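Local coordinates for protein interferon (Danio rerio, PDB 3PIV) that probably acts as a secreted cytokine of the type I interferon family that engages cell-surface cytokine receptors in antiviral defence, at residues R11-E16 against L86-R91; V48-K53 against E110-R115; L59-H64 against R118-L123; D67-M72 against W77-V82. One frame throughout, in Å; residues are numbered along the deposited sequence.

Contact 1 of 4, residues R11-E16 against L86-R91; sequences RIITTE and LNILHR
Ile-88 presses its outermost methyl against that of Ile-13, CD1 to CD1 at 3.4 Å, tighter than ordinary carbon packing. The two side chains slide past each other in opposite directions, so that the Ile-88 methyl also comes near the CG2 branch of Ile-13, at 3.9 Å. That branch of Ile-13 stands anti to its own backbone N (chi1 -65° for CG1) and reaches on to CD2 of Leu-89 at 4.1 Å. Ile-88 leaves its backbone toward segment 11-16, but its chi1 of -146° lies away from a staggered position and squeezes CG2 between backbone N and carbonyl carbon, which may reflect a locally tight fit. Glu-16, one turn after Ile-13, runs across Ile-88 at about a right angle; its OE1 rests 4.0 Å from Ile-88 CG1, a plain van der Waals approach of a carboxylate to an aliphatic branch.

The two helical segments are antiparallel, their axes 166° apart in direction and 10.3 Å apart at closest approach, as suits helices 10-23 and 79-101 in the helical bundle of a type I interferon. The disulfide between Cys-4 and Cys-99 links the chain just before helix 10-23 to helix 79-101, nearer the end of the bundle. Leu-89 also touches Leu-59 and Ile-62 of helix 48-66, which leads the isoleucine pair into the core.

No hydrogen bond spans the contact, so its cohesion is apolar. Glu-16 OE1 and Arg-91 NH1, 6.4 Å apart, can add at most a modest long-range attraction at the exposed margin.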
# COMPACT_ATOMS: atom_id res chain seq x y z
N ARG A 11 0.78 -11.81 8.12
CA ARG A 11 2.20 -11.56 8.34
C ARG A 11 2.97 -12.15 7.16
O ARG A 11 3.99 -11.62 6.75
CB ARG A 11 2.64 -12.18 9.67
CG ARG A 11 4.11 -11.96 10.00
CD ARG A 11 4.45 -10.48 10.13
NE ARG A 11 5.90 -10.28 10.21
CZ ARG A 11 6.50 -9.09 10.28
NH1 ARG A 11 5.80 -7.97 10.30
NH2 ARG A 11 7.83 -9.04 10.34
N ILE A 12 2.45 -13.23 6.60
CA ILE A 12 3.05 -13.83 5.41
C ILE A 12 3.07 -12.87 4.21
O ILE A 12 4.07 -12.79 3.49
CB ILE A 12 2.30 -15.11 5.01
CG1 ILE A 12 2.41 -16.14 6.13
CG2 ILE A 12 2.82 -15.63 3.68
CD1 ILE A 12 3.80 -16.34 6.63
N ILE A 13 1.97 -12.16 3.99
CA ILE A 13 1.88 -11.18 2.91
C ILE A 13 2.87 -10.08 3.18
O ILE A 13 3.58 -9.62 2.28
CB ILE A 13 0.48 -10.53 2.84
CG1 ILE A 13 -0.59 -11.57 2.49
CG2 ILE A 13 0.46 -9.39 1.84
CD1 ILE A 13 -0.14 -12.60 1.48
N THR A 14 2.92 -9.66 4.44
CA THR A 14 3.83 -8.60 4.87
C THR A 14 5.28 -8.96 4.59
O THR A 14 6.02 -8.19 4.00
CB THR A 14 3.66 -8.31 6.37
OG1 THR A 14 2.32 -7.84 6.63
CG2 THR A 14 4.67 -7.28 6.81
N THR A 15 5.69 -10.14 5.06
CA THR A 15 7.06 -10.60 4.88
C THR A 15 7.45 -10.76 3.41
O THR A 15 8.45 -10.20 2.96
CB THR A 15 7.25 -11.96 5.58
OG1 THR A 15 7.10 -11.80 6.99
CG2 THR A 15 8.63 -12.51 5.27
N GLU A 16 6.66 -11.51 2.66
CA GLU A 16 6.98 -11.74 1.26
C GLU A 16 6.98 -10.42 0.47
O GLU A 16 7.89 -10.17 -0.32
CB GLU A 16 6.02 -12.75 0.63
CG GLU A 16 6.06 -14.11 1.29
CD GLU A 16 5.19 -15.15 0.58
OE1 GLU A 16 4.23 -14.77 -0.13
OE2 GLU A 16 5.47 -16.36 0.74
N LEU A 86 3.18 -6.71 -7.31
CA LEU A 86 1.82 -6.37 -7.67
C LEU A 86 0.89 -7.55 -7.42
O LEU A 86 -0.22 -7.38 -6.92
CB LEU A 86 1.73 -6.02 -9.16
CG LEU A 86 2.50 -4.81 -9.66
CD1 LEU A 86 2.19 -4.58 -11.17
CD2 LEU A 86 2.13 -3.60 -8.83
N ASN A 87 1.36 -8.73 -7.80
CA ASN A 87 0.55 -9.94 -7.76
C ASN A 87 0.30 -10.41 -6.34
O ASN A 87 -0.81 -10.79 -5.99
CB ASN A 87 1.23 -11.04 -8.57
CG ASN A 87 0.96 -10.90 -10.05
OD1 ASN A 87 -0.05 -10.32 -10.46
ND2 ASN A 87 1.87 -11.42 -10.87
N ILE A 88 1.33 -10.40 -5.52
CA ILE A 88 1.17 -10.82 -4.14
C ILE A 88 0.09 -9.94 -3.48
O ILE A 88 -0.84 -10.43 -2.85
CB ILE A 88 2.52 -10.81 -3.38
CG1 ILE A 88 2.57 -11.94 -2.35
CG2 ILE A 88 2.80 -9.48 -2.72
CD1 ILE A 88 1.92 -11.58 -1.04
N LEU A 89 0.20 -8.64 -3.67
CA LEU A 89 -0.77 -7.74 -3.05
C LEU A 89 -2.17 -7.86 -3.68
O LEU A 89 -3.17 -7.63 -3.02
CB LEU A 89 -0.27 -6.29 -3.08
CG LEU A 89 1.07 -5.98 -2.38
CD1 LEU A 89 1.36 -4.49 -2.48
CD2 LEU A 89 1.04 -6.38 -0.93
N HIS A 90 -2.24 -8.20 -4.97
CA HIS A 90 -3.55 -8.23 -5.62
C HIS A 90 -4.34 -9.43 -5.14
O HIS A 90 -5.55 -9.35 -4.96
CB HIS A 90 -3.47 -8.26 -7.15
CG HIS A 90 -4.79 -8.57 -7.80
ND1 HIS A 90 -5.84 -7.67 -7.81
CD2 HIS A 90 -5.24 -9.68 -8.42
CE1 HIS A 90 -6.88 -8.22 -8.41
NE2 HIS A 90 -6.55 -9.44 -8.79
N ARG A 91 -3.65 -10.55 -4.95
CA ARG A 91 -4.30 -11.76 -4.45
C ARG A 91 -4.87 -11.60 -3.03
O ARG A 91 -5.98 -12.02 -2.77
CB ARG A 91 -3.34 -12.94 -4.49
CG ARG A 91 -2.84 -13.28 -5.88
CD ARG A 91 -1.75 -14.33 -5.79
NE ARG A 91 -0.85 -14.28 -6.93
CZ ARG A 91 0.48 -14.31 -6.85
NH1 ARG A 91 1.07 -14.40 -5.65
NH2 ARG A 91 1.21 -14.25 -7.95

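Contact 2 of 4, residues V48-K53 against E110-R115; sequences VEDQVK and ESYEIR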
# COMPACT_ATOMS: atom_id res chain seq x y z
N VAL A 48 -13.26 -3.36 13.07
CA VAL A 48 -12.67 -4.32 12.15
C VAL A 48 -13.16 -4.16 10.71
O VAL A 48 -12.36 -4.20 9.78
CB VAL A 48 -12.85 -5.78 12.64
CG1 VAL A 48 -14.27 -5.99 13.12
CG2 VAL A 48 -12.52 -6.78 11.53
N GLU A 49 -14.45 -3.94 10.52
CA GLU A 49 -15.00 -3.77 9.18
C GLU A 49 -14.29 -2.64 8.45
O GLU A 49 -13.98 -2.74 7.26
CB GLU A 49 -16.50 -3.49 9.22
CG GLU A 49 -17.32 -4.66 9.76
CD GLU A 49 -18.74 -4.67 9.23
OE1 GLU A 49 -19.14 -3.69 8.54
OE2 GLU A 49 -19.47 -5.66 9.49
N ASP A 50 -14.02 -1.57 9.19
CA ASP A 50 -13.35 -0.41 8.63
C ASP A 50 -11.89 -0.70 8.36
O ASP A 50 -11.31 -0.22 7.37
CB ASP A 50 -13.49 0.78 9.57
CG ASP A 50 -14.91 1.28 9.65
OD1 ASP A 50 -15.50 1.49 8.57
OD2 ASP A 50 -15.43 1.45 10.77
N GLN A 51 -11.28 -1.50 9.22
CA GLN A 51 -9.88 -1.85 9.03
C GLN A 51 -9.67 -2.62 7.73
O GLN A 51 -8.74 -2.33 6.97
CB GLN A 51 -9.34 -2.63 10.24
CG GLN A 51 -9.23 -1.75 11.50
CD GLN A 51 -8.84 -2.54 12.74
OE1 GLN A 51 -9.33 -3.64 12.98
NE2 GLN A 51 -7.94 -1.96 13.54
N VAL A 52 -10.52 -3.61 7.48
CA VAL A 52 -10.44 -4.43 6.29
C VAL A 52 -10.72 -3.63 5.02
O VAL A 52 -10.05 -3.80 4.01
CB VAL A 52 -11.41 -5.61 6.37
CG1 VAL A 52 -11.41 -6.40 5.05
CG2 VAL A 52 -11.06 -6.51 7.56
N LYS A 53 -11.74 -2.77 5.06
CA LYS A 53 -12.05 -1.91 3.93
C LYS A 53 -10.84 -1.05 3.63
O LYS A 53 -10.51 -0.84 2.48
CB LYS A 53 -13.23 -1.01 4.24
CG LYS A 53 -14.57 -1.72 4.38
CD LYS A 53 -15.68 -0.70 4.41
CE LYS A 53 -16.97 -1.28 4.94
NZ LYS A 53 -18.13 -0.44 4.49
N GLU A 110 -16.39 7.34 3.89
CA GLU A 110 -15.59 7.35 5.11
C GLU A 110 -14.39 8.28 4.93
O GLU A 110 -13.83 8.40 3.83
CB GLU A 110 -15.12 5.94 5.47
CG GLU A 110 -16.23 5.01 5.94
CD GLU A 110 -16.98 5.53 7.17
OE1 GLU A 110 -16.37 6.26 8.00
OE2 GLU A 110 -18.19 5.22 7.32
N SER A 111 -13.99 8.94 6.00
CA SER A 111 -12.88 9.86 5.91
C SER A 111 -11.58 9.13 5.59
O SER A 111 -10.67 9.70 4.99
CB SER A 111 -12.74 10.65 7.21
OG SER A 111 -12.40 9.79 8.28
N TYR A 112 -11.47 7.87 5.98
CA TYR A 112 -10.24 7.14 5.67
C TYR A 112 -10.06 6.91 4.17
O TYR A 112 -8.94 6.97 3.67
CB TYR A 112 -10.09 5.85 6.48
CG TYR A 112 -11.22 4.83 6.37
CD1 TYR A 112 -11.32 3.99 5.26
CD2 TYR A 112 -12.14 4.69 7.39
CE1 TYR A 112 -12.33 3.05 5.18
CE2 TYR A 112 -13.16 3.76 7.31
CZ TYR A 112 -13.25 2.94 6.21
OH TYR A 112 -14.27 2.01 6.15
N GLU A 113 -11.15 6.66 3.45
CA GLU A 113 -11.07 6.51 1.99
C GLU A 113 -10.64 7.81 1.32
O GLU A 113 -9.81 7.82 0.42
CB GLU A 113 -12.40 6.02 1.41
CG GLU A 113 -12.41 5.96 -0.12
CD GLU A 113 -13.73 5.46 -0.69
OE1 GLU A 113 -14.50 4.81 0.04
OE2 GLU A 113 -13.98 5.71 -1.89
N ILE A 114 -11.22 8.91 1.78
CA ILE A 114 -10.83 10.23 1.29
C ILE A 114 -9.36 10.56 1.57
O ILE A 114 -8.62 10.97 0.67
CB ILE A 114 -11.75 11.32 1.90
CG1 ILE A 114 -13.22 11.05 1.51
CG2 ILE A 114 -11.28 12.69 1.46
CD1 ILE A 114 -14.24 11.98 2.13
N ARG A 115 -8.93 10.37 2.82
CA ARG A 115 -7.56 10.71 3.21
C ARG A 115 -6.53 9.82 2.52
O ARG A 115 -5.54 10.33 2.01
CB ARG A 115 -7.41 10.65 4.73
CG ARG A 115 -8.41 11.54 5.48
CD ARG A 115 -8.38 11.32 7.01
NE ARG A 115 -7.08 11.65 7.59
CZ ARG A 115 -6.81 11.64 8.89
NH1 ARG A 115 -7.75 11.32 9.76
NH2 ARG A 115 -5.61 11.95 9.33
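The Tyr-112 ring meets Asp-50 at its edge, where OD1 lies near the ring plane, while CB of Glu-110, from its own segment, sits over one face, offset toward the rim. Carboxylate and ring planes stand 64° apart, and the two side chains cross at about a right angle. From this position the tyrosine hydroxyl donates to Asp-50: OH to OD1 measures 2.8 Å, reaching the oxygen on its anti side and 18° out of the carboxylate plane. Lys-53 comes up obliquely, neither over a face nor at the edge, and lays its aliphatic stem beside the same hydroxyl, with Lys-53 CD 3.5 Å and Lys-53 CB 3.7 Å from Tyr-112 OH. The phenol end is thus gripped by one hydrogen bond and flanked by methylene groups.

Tyr-112 holds CG between backbone N and carbonyl carbon (chi1 57°), a rotamer that carries the ring out from the first turn of helix 111-129 to the start of helix 48-66. Both helices begin at this end of the molecule and run in broadly the same direction. The ring also touches Leu-39 and Met-43 of helix 37-44 and Phe-54 and Leu-57 of helix 48-66. The ammonium of Lys-53 reaches beyond the contact, making a weak hydrogen bond to the carbonyl of Ala-104.

Asp-50 OD1 lies 4.8 Å from Glu-110 OE2, and such like charges would tend to raise the proton affinity of one or both acids, whereas the tyrosine hydrogen bond would stabilise the Asp-50 carboxylate; Lys-53 NZ, 6.3 Å from Glu-110 OE2, may partly offset the effect.

Contact 3 of 4, residues L59-H64 against R118-L123; sequences LDHIIH and RHFRTL
Across segments 59-64 and 118-123 the nearest CA atoms are those of His-61 and Phe-120, 6.8 Å apart. The main feature is a CH-pi contact: CB of His-61 stands over the centre of one face of the Phe-120 ring, 3.4 Å from the ring centroid and only 9° off the ring normal. Its imidazole then continues past the rim of the phenyl group. The two rings are nearly parallel, with planes at 15°, but they are slid so far apart, with centroids separated by 5.0 Å, that they barely overlap. It is therefore the methylene, rather than the imidazole, that fills the face. Phe-120 leaves its backbone toward segment 59-64, and a chi2 of -90° sets the ring perpendicular to the plane of its CA, CB and CG atoms, which turns a face to His-61.

At the far end of the phenyl group Ile-62 takes over: its CG1 approaches CZ of Phe-120 to 3.6 Å, coming obliquely rather than squarely over the face or at the edge. Type I interferons have five principal helices built round a left-handed four-helix bundle; here helix 111-129 packs alongside helix 48-66, and Phe-120 lies at this junction, also touching Thr-58 and Leu-65. Ile-62 carries the apolar packing inward to Phe-85 of helix 79-101, and to His-147 of helix 134-158, whose ring meets that of Phe-120 as well.

Unlike the buried phenylalanine, His-61 is partly exposed, and the nearest atom of its side chain is about 3 Å from a bound nickel ion.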
# COMPACT_ATOMS: atom_id res chain seq x y z
N LEU A 59 -4.16 -1.42 -0.33
CA LEU A 59 -3.53 -2.40 -1.20
C LEU A 59 -3.74 -2.00 -2.66
O LEU A 59 -2.82 -2.04 -3.48
CB LEU A 59 -4.11 -3.80 -0.96
CG LEU A 59 -3.67 -4.55 0.32
CD1 LEU A 59 -4.58 -5.73 0.52
CD2 LEU A 59 -2.20 -5.01 0.26
N ASP A 60 -4.95 -1.59 -2.97
CA ASP A 60 -5.27 -1.32 -4.36
C ASP A 60 -4.53 -0.07 -4.83
O ASP A 60 -4.11 -0.00 -5.98
CB ASP A 60 -6.77 -1.19 -4.58
CG ASP A 60 -7.49 -2.54 -4.59
OD1 ASP A 60 -6.84 -3.61 -4.54
OD2 ASP A 60 -8.73 -2.53 -4.62
N HIS A 61 -4.35 0.89 -3.92
CA HIS A 61 -3.63 2.12 -4.24
C HIS A 61 -2.17 1.84 -4.49
O HIS A 61 -1.57 2.40 -5.40
CB HIS A 61 -3.78 3.16 -3.11
CG HIS A 61 -5.04 3.96 -3.20
ND1 HIS A 61 -5.92 4.11 -2.14
CD2 HIS A 61 -5.59 4.64 -4.23
CE1 HIS A 61 -6.94 4.85 -2.52
NE2 HIS A 61 -6.78 5.17 -3.79
N ILE A 62 -1.58 0.99 -3.65
CA ILE A 62 -0.18 0.62 -3.83
C ILE A 62 -0.00 -0.11 -5.16
O ILE A 62 0.92 0.17 -5.91
CB ILE A 62 0.31 -0.27 -2.68
CG1 ILE A 62 0.40 0.55 -1.38
CG2 ILE A 62 1.66 -0.88 -3.03
CD1 ILE A 62 0.65 -0.31 -0.11
N ILE A 63 -0.89 -1.06 -5.46
CA ILE A 63 -0.80 -1.77 -6.72
C ILE A 63 -0.82 -0.77 -7.88
O ILE A 63 0.01 -0.81 -8.77
CB ILE A 63 -1.95 -2.79 -6.89
CG1 ILE A 63 -1.78 -3.93 -5.88
CG2 ILE A 63 -2.00 -3.30 -8.31
CD1 ILE A 63 -3.08 -4.52 -5.38
N HIS A 64 -1.75 0.17 -7.81
CA HIS A 64 -1.92 1.13 -8.88
C HIS A 64 -0.72 2.04 -9.04
O HIS A 64 -0.31 2.36 -10.17
CB HIS A 64 -3.21 1.92 -8.66
CG HIS A 64 -4.43 1.07 -8.75
ND1 HIS A 64 -5.62 1.39 -8.13
CD2 HIS A 64 -4.65 -0.10 -9.39
CE1 HIS A 64 -6.52 0.45 -8.39
NE2 HIS A 64 -5.95 -0.46 -9.15
N ARG A 118 -6.24 10.79 -1.02
CA ARG A 118 -5.52 12.05 -1.01
C ARG A 118 -4.00 11.84 -0.88
O ARG A 118 -3.20 12.48 -1.57
CB ARG A 118 -6.06 12.90 0.14
CG ARG A 118 -5.56 14.32 0.21
CD ARG A 118 -6.23 15.03 1.40
NE ARG A 118 -7.62 15.41 1.12
CZ ARG A 118 -8.61 15.33 2.00
NH1 ARG A 118 -8.40 14.88 3.23
NH2 ARG A 118 -9.83 15.71 1.65
N HIS A 119 -3.60 10.93 0.00
CA HIS A 119 -2.18 10.65 0.15
C HIS A 119 -1.57 10.04 -1.13
O HIS A 119 -0.51 10.45 -1.58
CB HIS A 119 -1.93 9.75 1.36
CG HIS A 119 -0.60 9.07 1.34
ND1 HIS A 119 0.59 9.76 1.46
CD2 HIS A 119 -0.27 7.76 1.23
CE1 HIS A 119 1.60 8.91 1.43
NE2 HIS A 119 1.11 7.69 1.28
N PHE A 120 -2.25 9.07 -1.73
CA PHE A 120 -1.69 8.45 -2.91
C PHE A 120 -1.67 9.39 -4.11
O PHE A 120 -0.78 9.30 -4.95
CB PHE A 120 -2.37 7.11 -3.22
CG PHE A 120 -1.82 5.99 -2.41
CD1 PHE A 120 -0.75 5.24 -2.89
CD2 PHE A 120 -2.31 5.73 -1.14
CE1 PHE A 120 -0.21 4.21 -2.13
CE2 PHE A 120 -1.77 4.72 -0.36
CZ PHE A 120 -0.72 3.95 -0.86
N ARG A 121 -2.62 10.29 -4.16
CA ARG A 121 -2.63 11.37 -5.12
C ARG A 121 -1.37 12.18 -5.02
O ARG A 121 -0.75 12.51 -6.01
CB ARG A 121 -3.77 12.32 -4.86
CG ARG A 121 -4.87 12.22 -5.75
CD ARG A 121 -4.52 12.32 -7.21
NE ARG A 121 -5.43 11.50 -7.99
CZ ARG A 121 -6.13 11.88 -9.05
NH1 ARG A 121 -6.01 13.11 -9.56
NH2 ARG A 121 -6.95 11.00 -9.61
N THR A 122 -1.04 12.50 -3.79
CA THR A 122 0.15 13.31 -3.52
C THR A 122 1.39 12.62 -4.05
O THR A 122 2.26 13.25 -4.68
CB THR A 122 0.32 13.57 -2.01
OG1 THR A 122 -0.74 14.41 -1.55
CG2 THR A 122 1.65 14.23 -1.73
N LEU A 123 1.48 11.32 -3.80
CA LEU A 123 2.64 10.54 -4.22
C LEU A 123 2.76 10.56 -5.73
O LEU A 123 3.83 10.78 -6.27
CB LEU A 123 2.53 9.09 -3.72
CG LEU A 123 2.56 8.90 -2.21
CD1 LEU A 123 2.29 7.43 -1.83
CD2 LEU A 123 3.91 9.35 -1.68

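Contact 4 of 4, residues D67-M72 against W77-V82; sequences DAREHM and WDQNTV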
# COMPACT_ATOMS: atom_id res chain seq x y z
N ASP A 67 2.32 -0.08 -10.55
CA ASP A 67 2.06 -0.65 -11.87
C ASP A 67 2.38 0.41 -12.91
O ASP A 67 1.48 0.91 -13.58
CB ASP A 67 0.58 -1.06 -11.95
CG ASP A 67 0.23 -1.83 -13.24
OD1 ASP A 67 1.15 -2.33 -13.93
OD2 ASP A 67 -0.98 -1.95 -13.56
N ALA A 68 3.66 0.76 -13.03
CA ALA A 68 4.06 1.92 -13.83
C ALA A 68 5.37 1.69 -14.59
O ALA A 68 6.20 2.58 -14.69
CB ALA A 68 4.17 3.17 -12.94
N ARG A 69 5.54 0.48 -15.11
CA ARG A 69 6.72 0.14 -15.88
C ARG A 69 7.06 1.20 -16.93
O ARG A 69 8.21 1.54 -17.13
CB ARG A 69 6.52 -1.23 -16.52
CG ARG A 69 5.04 -1.66 -16.58
CD ARG A 69 4.36 -2.01 -15.20
NE ARG A 69 3.82 -3.37 -15.27
CZ ARG A 69 4.50 -4.47 -14.94
NH1 ARG A 69 5.76 -4.39 -14.48
NH2 ARG A 69 3.91 -5.66 -15.07
N GLU A 70 6.03 1.73 -17.57
CA GLU A 70 6.18 2.77 -18.59
C GLU A 70 6.85 4.05 -18.06
O GLU A 70 7.30 4.87 -18.86
CB GLU A 70 4.83 3.09 -19.24
CG GLU A 70 3.89 3.99 -18.43
CD GLU A 70 2.98 3.23 -17.46
OE1 GLU A 70 3.42 2.25 -16.82
OE2 GLU A 70 1.80 3.62 -17.34
N HIS A 71 6.94 4.20 -16.74
CA HIS A 71 7.56 5.38 -16.11
C HIS A 71 8.76 5.05 -15.24
O HIS A 71 9.11 5.83 -14.36
CB HIS A 71 6.56 6.14 -15.24
CG HIS A 71 5.40 6.69 -16.00
ND1 HIS A 71 4.09 6.34 -15.72
CD2 HIS A 71 5.34 7.55 -17.04
CE1 HIS A 71 3.28 6.97 -16.56
NE2 HIS A 71 4.02 7.71 -17.37
N MET A 72 9.39 3.91 -15.49
CA MET A 72 10.46 3.44 -14.62
C MET A 72 11.81 3.27 -15.31
O MET A 72 12.67 2.57 -14.79
CB MET A 72 10.04 2.14 -13.93
CG MET A 72 8.95 2.33 -12.88
SD MET A 72 8.31 0.78 -12.23
CE MET A 72 7.43 1.37 -10.79
N TRP A 77 15.21 -1.10 -11.17
CA TRP A 77 14.47 -2.13 -10.46
C TRP A 77 14.18 -3.31 -11.38
O TRP A 77 14.02 -3.14 -12.58
CB TRP A 77 13.14 -1.61 -9.92
CG TRP A 77 13.28 -0.52 -8.93
CD1 TRP A 77 14.43 -0.12 -8.31
CD2 TRP A 77 12.23 0.31 -8.43
NE1 TRP A 77 14.16 0.92 -7.46
CE2 TRP A 77 12.82 1.21 -7.51
CE3 TRP A 77 10.86 0.39 -8.67
CZ2 TRP A 77 12.08 2.17 -6.84
CZ3 TRP A 77 10.12 1.35 -7.99
CH2 TRP A 77 10.73 2.23 -7.09
N ASP A 78 14.12 -4.51 -10.81
CA ASP A 78 13.82 -5.67 -11.62
C ASP A 78 12.32 -5.69 -11.87
O ASP A 78 11.54 -5.78 -10.91
CB ASP A 78 14.26 -6.94 -10.90
CG ASP A 78 14.11 -8.17 -11.76
OD1 ASP A 78 14.86 -8.28 -12.75
OD2 ASP A 78 13.24 -9.01 -11.47
N GLN A 79 11.90 -5.60 -13.14
CA GLN A 79 10.48 -5.47 -13.44
C GLN A 79 9.70 -6.73 -13.13
O GLN A 79 8.53 -6.67 -12.83
CB GLN A 79 10.22 -5.06 -14.90
CG GLN A 79 10.56 -3.62 -15.20
CD GLN A 79 9.77 -2.61 -14.38
OE1 GLN A 79 8.60 -2.84 -14.01
NE2 GLN A 79 10.39 -1.47 -14.11
N ASN A 80 10.35 -7.88 -13.24
CA ASN A 80 9.66 -9.11 -12.90
C ASN A 80 9.38 -9.11 -11.40
O ASN A 80 8.35 -9.61 -10.97
CB ASN A 80 10.50 -10.33 -13.28
CG ASN A 80 10.69 -10.47 -14.78
OD1 ASN A 80 9.75 -10.26 -15.55
ND2 ASN A 80 11.89 -10.83 -15.21
N THR A 81 10.30 -8.57 -10.62
CA THR A 81 10.07 -8.46 -9.18
C THR A 81 8.92 -7.47 -8.93
O THR A 81 8.06 -7.71 -8.07
CB THR A 81 11.34 -8.03 -8.42
OG1 THR A 81 12.39 -8.95 -8.71
CG2 THR A 81 11.09 -8.00 -6.89
N VAL A 82 8.86 -6.38 -9.69
CA VAL A 82 7.73 -5.48 -9.57
C VAL A 82 6.42 -6.24 -9.81
O VAL A 82 5.48 -6.17 -9.01
CB VAL A 82 7.82 -4.30 -10.53
CG1 VAL A 82 6.55 -3.45 -10.41
CG2 VAL A 82 9.05 -3.47 -10.22
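Gln-79 turns its amide into the space between Arg-69 and Met-72, offering one polar atom to each. On one side OE1 takes a weak hydrogen bond from Arg-69 NH1, 3.3 Å long and bent to 132°; it lies at the guanidinium edge, although guanidinium and amide planes are 50° apart. On the other, NE2 points almost straight at the thioether of Met-72, NE2 to SD 3.6 Å at 169°, again weak. The glutamine chain bends at chi2, which brings its amide alongside both partners. Arginine's firmer ties lie elsewhere: NE forms a salt bridge with Asp-67 OD1 at 3.2 Å, and NH2 another with Glu-83. Met-72, extended beyond CG, crosses Trp-77 at about a right angle and sets CE 3.9 Å from CZ3 of the indole, in an oblique approach.

Asp-78 is the N-cap of helix 79-101, its OD2 accepting from both N and OG1 of Thr-81. The contact brings the loop after helix 48-66 against the start of helix 79-101, and helix 134-158 lies against it through Trp-137, which touches Met-72, and Glu-138, which accepts from Trp-77 NE1.

Overall arrangement
From the N terminus, helix 10-23 opens the widest frame: residues 11-16 wait for 86-91 to complete contact 1. Helix 48-66 meanwhile supplies the first halves of contacts 2 and 3, and the loop after it begins contact 4. Contact 4 closes first, at 77-82, and so falls within the loops of all three others. Contact 1 closes next on helix 79-101, and helix 111-129 then completes contacts 2 and 3 in turn; these three cross one another pairwise. Contacts 2 and 3 join the same two helices at successive levels, contact 1 touches contact 3 through Leu-89 and Ile-62, and contacts 2 and 4 lie on opposite sides of the chain's centre.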